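Side-chain contacts in conserved membrane protein (Chlamydia abortus, PDB 6GZU), which combines deubiquitinating and acetylating activities as a secreted chlamydial effector and induces fragmentation of the Golgi: residues V148-L153 against S209-K214; P224-G227 against Y233-Q236. All blocks are in the same frame, centred on the assembly; numbering follows the deposited sequence.

Contact 1: residues V148-L153 against S209-K214; sequences VFFDSL and SLFLDK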
ATOM      1  N   VAL A 148      -3.224  -5.762  -6.766  1.00 16.85           N
ATOM      2  CA  VAL A 148      -4.280  -4.798  -7.011  1.00 17.72           C
ATOM      3  C   VAL A 148      -3.745  -3.372  -6.920  1.00 18.61           C
ATOM      4  O   VAL A 148      -3.072  -3.016  -5.955  1.00 21.31           O
ATOM      5  CB  VAL A 148      -5.425  -4.990  -5.962  1.00 18.69           C
ATOM      6  CG1 VAL A 148      -6.529  -3.904  -6.129  1.00 21.53           C
ATOM      7  CG2 VAL A 148      -5.997  -6.407  -6.140  1.00 23.02           C
ATOM      8  N   PHE A 149      -4.035  -2.573  -7.933  1.00 17.69           N
ATOM      9  CA  PHE A 149      -3.624  -1.179  -7.928  1.00 17.72           C
ATOM     10  C   PHE A 149      -4.858  -0.282  -7.889  1.00 17.41           C
ATOM     11  O   PHE A 149      -5.752  -0.366  -8.772  1.00 18.81           O
ATOM     12  CB  PHE A 149      -2.837  -0.882  -9.220  1.00 17.52           C
ATOM     13  CG  PHE A 149      -2.494   0.567  -9.395  1.00 17.47           C
ATOM     14  CD1 PHE A 149      -1.638   1.203  -8.509  1.00 17.53           C
ATOM     15  CD2 PHE A 149      -3.027   1.288 -10.436  1.00 19.01           C
ATOM     16  CE1 PHE A 149      -1.300   2.537  -8.681  1.00 18.30           C
ATOM     17  CE2 PHE A 149      -2.687   2.606 -10.611  1.00 18.05           C
ATOM     18  CZ  PHE A 149      -1.850   3.233  -9.736  1.00 18.26           C
ATOM     19  N   PHE A 150      -4.916   0.565  -6.866  1.00 17.06           N
ATOM     20  CA  PHE A 150      -6.012   1.523  -6.719  1.00 16.56           C
ATOM     21  C   PHE A 150      -5.553   2.951  -6.867  1.00 17.87           C
ATOM     22  O   PHE A 150      -4.667   3.395  -6.160  1.00 18.61           O
ATOM     23  CB  PHE A 150      -6.672   1.347  -5.334  1.00 17.62           C
ATOM     24  CG  PHE A 150      -7.754   2.348  -5.051  1.00 18.69           C
ATOM     25  CD1 PHE A 150      -7.431   3.607  -4.542  1.00 18.91           C
ATOM     26  CD2 PHE A 150      -9.095   2.058  -5.312  1.00 18.44           C
ATOM     27  CE1 PHE A 150      -8.430   4.548  -4.314  1.00 18.91           C
ATOM     28  CE2 PHE A 150     -10.095   3.020  -5.073  1.00 20.26           C
ATOM     29  CZ  PHE A 150      -9.753   4.233  -4.560  1.00 20.12           C
ATOM     30  N   ASP A 151      -6.151   3.663  -7.824  1.00 18.76           N
ATOM     31  CA  ASP A 151      -5.929   5.086  -8.054  1.00 19.61           C
ATOM     32  C   ASP A 151      -7.298   5.698  -8.213  1.00 17.99           C
ATOM     33  O   ASP A 151      -8.009   5.395  -9.195  1.00 19.08           O
ATOM     34  CB  ASP A 151      -5.129   5.259  -9.336  1.00 20.34           C
ATOM     35  CG  ASP A 151      -4.936   6.711  -9.715  1.00 21.07           C
ATOM     36  OD1 ASP A 151      -5.315   7.605  -8.930  1.00 22.65           O
ATOM     37  OD2 ASP A 151      -4.419   6.950 -10.799  1.00 23.29           O
ATOM     38  N   SER A 152      -7.692   6.554  -7.264  1.00 20.02           N
ATOM     39  CA  SER A 152      -8.991   7.209  -7.331  1.00 21.53           C
ATOM     40  C   SER A 152      -9.121   8.125  -8.532  1.00 21.94           C
ATOM     41  O   SER A 152     -10.251   8.488  -8.898  1.00 23.81           O
ATOM     42  CB  SER A 152      -9.306   7.995  -6.041  1.00 23.18           C
ATOM     43  OG  SER A 152      -8.199   8.792  -5.598  1.00 24.32           O
ATOM     44  N   LEU A 153      -8.002   8.491  -9.173  1.00 20.29           N
ATOM     45  CA  LEU A 153      -8.067   9.282 -10.400  1.00 21.19           C
ATOM     46  C   LEU A 153      -7.862   8.416 -11.661  1.00 20.81           C
ATOM     47  O   LEU A 153      -7.708   8.977 -12.771  1.00 22.65           O
ATOM     48  CB  LEU A 153      -7.041  10.404 -10.332  1.00 21.80           C
ATOM     49  CG  LEU A 153      -7.446  11.548  -9.396  1.00 23.21           C
ATOM     50  CD1 LEU A 153      -6.380  12.629  -9.310  1.00 23.16           C
ATOM     51  CD2 LEU A 153      -8.784  12.198  -9.824  1.00 25.56           C
ATOM     52  N   SER A 209      -7.814   4.757   1.468  1.00 19.47           N
ATOM     53  CA  SER A 209      -8.026   4.161   2.784  1.00 20.86           C
ATOM     54  C   SER A 209      -9.405   3.505   2.872  1.00 20.67           C
ATOM     55  O   SER A 209      -9.550   2.387   3.417  1.00 20.75           O
ATOM     56  CB  SER A 209      -7.859   5.224   3.875  1.00 21.88           C
ATOM     57  OG  SER A 209      -6.530   5.720   3.877  1.00 22.85           O
ATOM     58  N   LEU A 210     -10.425   4.193   2.346  1.00 21.04           N
ATOM     59  CA  LEU A 210     -11.770   3.610   2.258  1.00 22.80           C
ATOM     60  C   LEU A 210     -11.731   2.344   1.393  1.00 23.27           C
ATOM     61  O   LEU A 210     -12.338   1.317   1.738  1.00 22.39           O
ATOM     62  CB  LEU A 210     -12.756   4.633   1.653  1.00 24.37           C
ATOM     63  CG  LEU A 210     -14.244   4.341   1.433  1.00 27.41           C
ATOM     64  CD1 LEU A 210     -14.989   5.682   1.216  1.00 28.45           C
ATOM     65  CD2 LEU A 210     -14.488   3.437   0.215  1.00 28.03           C
ATOM     66  N   PHE A 211     -11.039   2.397   0.260  1.00 21.06           N
ATOM     67  CA  PHE A 211     -10.969   1.215  -0.589  1.00 21.20           C
ATOM     68  C   PHE A 211     -10.389   0.023   0.167  1.00 21.29           C
ATOM     69  O   PHE A 211     -10.936  -1.098   0.087  1.00 21.60           O
ATOM     70  CB  PHE A 211     -10.186   1.479  -1.876  1.00 20.24           C
ATOM     71  CG  PHE A 211     -10.034   0.252  -2.716  1.00 19.84           C
ATOM     72  CD1 PHE A 211     -11.138  -0.252  -3.416  1.00 21.69           C
ATOM     73  CD2 PHE A 211      -8.834  -0.437  -2.710  1.00 19.47           C
ATOM     74  CE1 PHE A 211     -11.056  -1.429  -4.155  1.00 21.53           C
ATOM     75  CE2 PHE A 211      -8.698  -1.611  -3.464  1.00 20.39           C
ATOM     76  CZ  PHE A 211      -9.823  -2.098  -4.198  1.00 19.66           C
ATOM     77  N   LEU A 212      -9.268   0.234   0.835  1.00 20.87           N
ATOM     78  CA  LEU A 212      -8.636  -0.906   1.507  1.00 21.10           C
ATOM     79  C   LEU A 212      -9.583  -1.453   2.584  1.00 20.23           C
ATOM     80  O   LEU A 212      -9.700  -2.661   2.775  1.00 20.96           O
ATOM     81  CB  LEU A 212      -7.310  -0.510   2.148  1.00 20.06           C
ATOM     82  CG  LEU A 212      -6.587  -1.686   2.837  1.00 20.24           C
ATOM     83  CD1 LEU A 212      -6.209  -2.768   1.812  1.00 21.87           C
ATOM     84  CD2 LEU A 212      -5.353  -1.141   3.496  1.00 20.20           C
ATOM     85  N   ASP A 213     -10.236  -0.559   3.321  1.00 21.42           N
ATOM     86  CA  ASP A 213     -11.239  -0.916   4.321  1.00 23.68           C
ATOM     87  C   ASP A 213     -12.259  -1.908   3.746  1.00 24.57           C
ATOM     88  O   ASP A 213     -12.499  -2.983   4.297  1.00 25.73           O
ATOM     89  CB  ASP A 213     -11.926   0.367   4.761  1.00 25.26           C
ATOM     90  CG  ASP A 213     -12.468   0.283   6.127  1.00 27.94           C
ATOM     91  OD1 ASP A 213     -13.315  -0.595   6.379  1.00 31.52           O
ATOM     92  OD2 ASP A 213     -12.067   1.114   6.963  1.00 27.60           O
ATOM     93  N   LYS A 214     -12.828  -1.563   2.601  1.00 22.85           N
ATOM     94  CA  LYS A 214     -13.825  -2.408   1.985  1.00 23.89           C
ATOM     95  C   LYS A 214     -13.243  -3.647   1.337  1.00 23.50           C
ATOM     96  O   LYS A 214     -13.859  -4.704   1.380  1.00 24.60           O
ATOM     97  CB  LYS A 214     -14.561  -1.581   0.939  1.00 26.06           C
ATOM     98  CG  LYS A 214     -15.133  -0.290   1.481  1.00 31.48           C
ATOM     99  CD  LYS A 214     -16.568  -0.434   1.753  1.00 35.95           C
ATOM    100  CE  LYS A 214     -17.105   0.901   2.227  1.00 38.76           C
ATOM    101  NZ  LYS A 214     -18.346   0.797   3.019  1.00 42.78           N
TER

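Contact 2: residues P224-G227 against Y233-Q236; sequences PLMG and YFLQ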
ATOM      1  N   PRO A 224     -18.389   2.479  -6.046  1.00 33.89           N
ATOM      2  CA  PRO A 224     -19.417   2.763  -7.029  1.00 36.56           C
ATOM      3  C   PRO A 224     -19.132   4.032  -7.827  1.00 37.40           C
ATOM      4  O   PRO A 224     -18.447   4.937  -7.345  1.00 39.26           O
ATOM      5  CB  PRO A 224     -20.663   2.932  -6.164  1.00 38.13           C
ATOM      6  CG  PRO A 224     -20.135   3.485  -4.884  1.00 38.00           C
ATOM      7  CD  PRO A 224     -18.847   2.726  -4.670  1.00 36.18           C
ATOM      8  N   LEU A 225     -19.665   4.073  -9.045  1.00 37.31           N
ATOM      9  CA  LEU A 225     -19.645   5.265  -9.861  1.00 37.24           C
ATOM     10  C   LEU A 225     -20.760   6.145  -9.315  1.00 35.43           C
ATOM     11  O   LEU A 225     -21.915   5.712  -9.212  1.00 33.07           O
ATOM     12  CB  LEU A 225     -19.944   4.874 -11.302  1.00 41.71           C
ATOM     13  CG  LEU A 225     -19.640   5.870 -12.416  1.00 44.76           C
ATOM     14  CD1 LEU A 225     -18.559   6.867 -12.003  1.00 45.99           C
ATOM     15  CD2 LEU A 225     -19.189   5.079 -13.619  1.00 46.12           C
ATOM     16  N   MET A 226     -20.412   7.374  -8.947  1.00 35.55           N
ATOM     17  CA  MET A 226     -21.346   8.256  -8.259  1.00 37.31           C
ATOM     18  C   MET A 226     -21.312   9.630  -8.857  1.00 38.29           C
ATOM     19  O   MET A 226     -20.327  10.000  -9.478  1.00 39.08           O
ATOM     20  CB  MET A 226     -20.957   8.356  -6.784  1.00 38.26           C
ATOM     21  CG  MET A 226     -21.245   7.094  -5.994  1.00 40.33           C
ATOM     22  SD  MET A 226     -20.603   7.232  -4.337  1.00 42.43           S
ATOM     23  CE  MET A 226     -18.842   7.227  -4.686  1.00 43.17           C
ATOM     24  N   GLY A 227     -22.386  10.393  -8.679  1.00 39.17           N
ATOM     25  CA  GLY A 227     -22.311  11.818  -8.936  1.00 39.30           C
ATOM     26  C   GLY A 227     -21.322  12.494  -7.986  1.00 38.74           C
ATOM     27  O   GLY A 227     -20.943  11.928  -6.962  1.00 37.56           O
ATOM     28  N   TYR A 233     -20.680  12.893  -0.150  1.00 36.35           N
ATOM     29  CA  TYR A 233     -21.445  12.374   0.992  1.00 37.60           C
ATOM     30  C   TYR A 233     -20.943  10.997   1.417  1.00 36.72           C
ATOM     31  O   TYR A 233     -20.911  10.675   2.605  1.00 37.56           O
ATOM     32  CB  TYR A 233     -22.944  12.310   0.651  1.00 41.51           C
ATOM     33  CG  TYR A 233     -23.734  13.518   1.078  1.00 45.34           C
ATOM     34  CD1 TYR A 233     -23.293  14.811   0.775  1.00 45.85           C
ATOM     35  CD2 TYR A 233     -24.939  13.368   1.754  1.00 46.90           C
ATOM     36  CE1 TYR A 233     -24.027  15.950   1.143  1.00 45.38           C
ATOM     37  N   PHE A 234     -20.546  10.193   0.430  1.00 34.91           N
ATOM     38  CA  PHE A 234     -19.995   8.845   0.652  1.00 33.33           C
ATOM     39  C   PHE A 234     -18.708   8.908   1.473  1.00 32.61           C
ATOM     40  O   PHE A 234     -18.537   8.168   2.451  1.00 34.50           O
ATOM     41  CB  PHE A 234     -19.744   8.185  -0.708  1.00 33.72           C
ATOM     42  CG  PHE A 234     -19.278   6.755  -0.638  1.00 34.82           C
ATOM     43  CD1 PHE A 234     -20.159   5.742  -0.306  1.00 36.34           C
ATOM     44  CD2 PHE A 234     -17.985   6.420  -0.991  1.00 35.07           C
ATOM     45  CE1 PHE A 234     -19.729   4.412  -0.279  1.00 37.37           C
ATOM     46  CE2 PHE A 234     -17.552   5.086  -0.977  1.00 35.87           C
ATOM     47  CZ  PHE A 234     -18.419   4.086  -0.614  1.00 36.28           C
ATOM     48  N   LEU A 235     -17.794   9.786   1.070  1.00 31.24           N
ATOM     49  CA  LEU A 235     -16.522   9.963   1.774  1.00 30.52           C
ATOM     50  C   LEU A 235     -16.767  10.500   3.163  1.00 29.71           C
ATOM     51  O   LEU A 235     -16.106  10.116   4.113  1.00 30.97           O
ATOM     52  CB  LEU A 235     -15.650  10.965   1.011  1.00 34.00           C
ATOM     53  CG  LEU A 235     -14.171  10.764   0.747  1.00 39.13           C
ATOM     54  CD1 LEU A 235     -13.911   9.355   0.147  1.00 38.85           C
ATOM     55  CD2 LEU A 235     -13.728  11.850  -0.227  1.00 41.21           C
ATOM     56  N   GLN A 236     -17.696  11.446   3.281  1.00 32.17           N
ATOM     57  CA  GLN A 236     -17.988  12.025   4.583  1.00 34.77           C
ATOM     58  C   GLN A 236     -18.500  10.972   5.549  1.00 35.85           C
ATOM     59  O   GLN A 236     -18.150  10.979   6.729  1.00 36.41           O
ATOM     60  CB  GLN A 236     -19.046  13.112   4.459  1.00 37.92           C
ATOM     61  CG  GLN A 236     -19.298  13.825   5.737  1.00 42.35           C
ATOM     62  CD  GLN A 236     -18.315  14.961   5.933  1.00 48.29           C
ATOM     63  OE1 GLN A 236     -17.119  14.740   6.136  1.00 50.74           O
ATOM     64  NE2 GLN A 236     -18.823  16.204   5.844  1.00 51.41           N
TER

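Contact 1: residues V148-L153 against S209-K214
F150 and F211 hold the same first torsion, CG anti to the backbone N (chi1 176° in both), so each ring is carried straight out from its backbone, one from strand 146-150 and the other from helix 204-217. The side chains run antiparallel to one another, each ring passing the other's stem, and lie down as an offset stack, with ring centroids 4.6 Å apart and planes only 16° from parallel. The displacement places F150 CD2 over the face of the F211 ring near its rim, 3.3 Å from F211 CG, which is tight packing. The slide also brings the root of each side chain to the other's ring. F211 CB sits over the face of F150, 3.7 Å from the F150 ring centroid, in a CH-pi contact, while F150 CB comes within 3.8 Å of F211 CD2. V148, two residues earlier on the same side of the strand, adds CG1 obliquely at 4.1 Å from F211 CE2. All three residues are buried, and the contact is purely apolar; I139 of strand 134-141 also packs on F211, and I193 on F150.

Just past the stack the chain turns to polar work. D151 OD1 accepts the backbone N-H of L153 at 2.8 Å, from above the carboxylate plane, in an Asx turn. The same oxygen bonds H134 NE2, and D151 OD2 takes the N-H of F156, so both carboxylate oxygens are held. The stack fastens helix 204-217 to the central sheet, directly beside a probable Cys-His-Asp triad of C204, H134 and D151, as expected for the catalytic domain of a Ulp1-like cysteine protease of clan CE.

Contact 2: residues P224-G227 against Y233-Q236
M226 SD is the one side-chain heteroatom that takes part where the 224-227 loop meets F234, and it does so as a Met-aromatic contact. The sulfur stands 4.5 Å from the centroid of the F234 ring and 31° off the ring normal, an oblique approach. Its nearest atom across the contact is F234 CB, at 3.8 Å, so the sulfur sits toward the base of the side chain, where the ring joins its stem. A bend at the last torsion of M226 (chi3 -68°) carries the terminal methyl across the CG end of the ring to its CD2 side, and CE reaches 3.9 Å from F234 CD2. The thioether chain thus crosses the phenylalanine at about a right angle, touching it with two successive atoms. F234 CG is anti to the backbone N (chi1 -175°), which points the ring out from the helix and lays it alongside the loop, from M226 at its root to P224 at its tip. There P224 adds a lighter touch, its CD lying 4.3 Å from F234 CZ, again obliquely.

The loop runs straight into the helix it packs against: G227 is the N-cap of helix 228-241, and F234 lies about two turns further on. M226 also rests on W207 of helix 204-217, and Y221 packs on F234, which ties the loop to both helices. With P224 exposed and M226 and F234 each partly so, this is a surface patch. The chemistry is mainly dispersion between a polarisable sulfur, a methyl group and an aromatic ring, so the contact probably depends on proximity and shape more than on exact bond direction.

How the contacts relate
Both segments of contact 1 precede those of contact 2 in the chain, and the centres lie about 13 Å apart. Contact 1 is buried, joining strand 146-150 of the mixed sheet to helix 204-217; contact 2 lies further out, about 22 Å from the chain's centre, where the loop before helix 228-241 folds back on that helix. The two consecutive helices connect them: L210 CD1, from the helix of contact 1, packs 3.4 Å from F234 CE2. Apolar packing therefore continues from the sheet through helix 204-217 to helix 228-241 and the surface loop in front of it, with the zinc site away from both contacts.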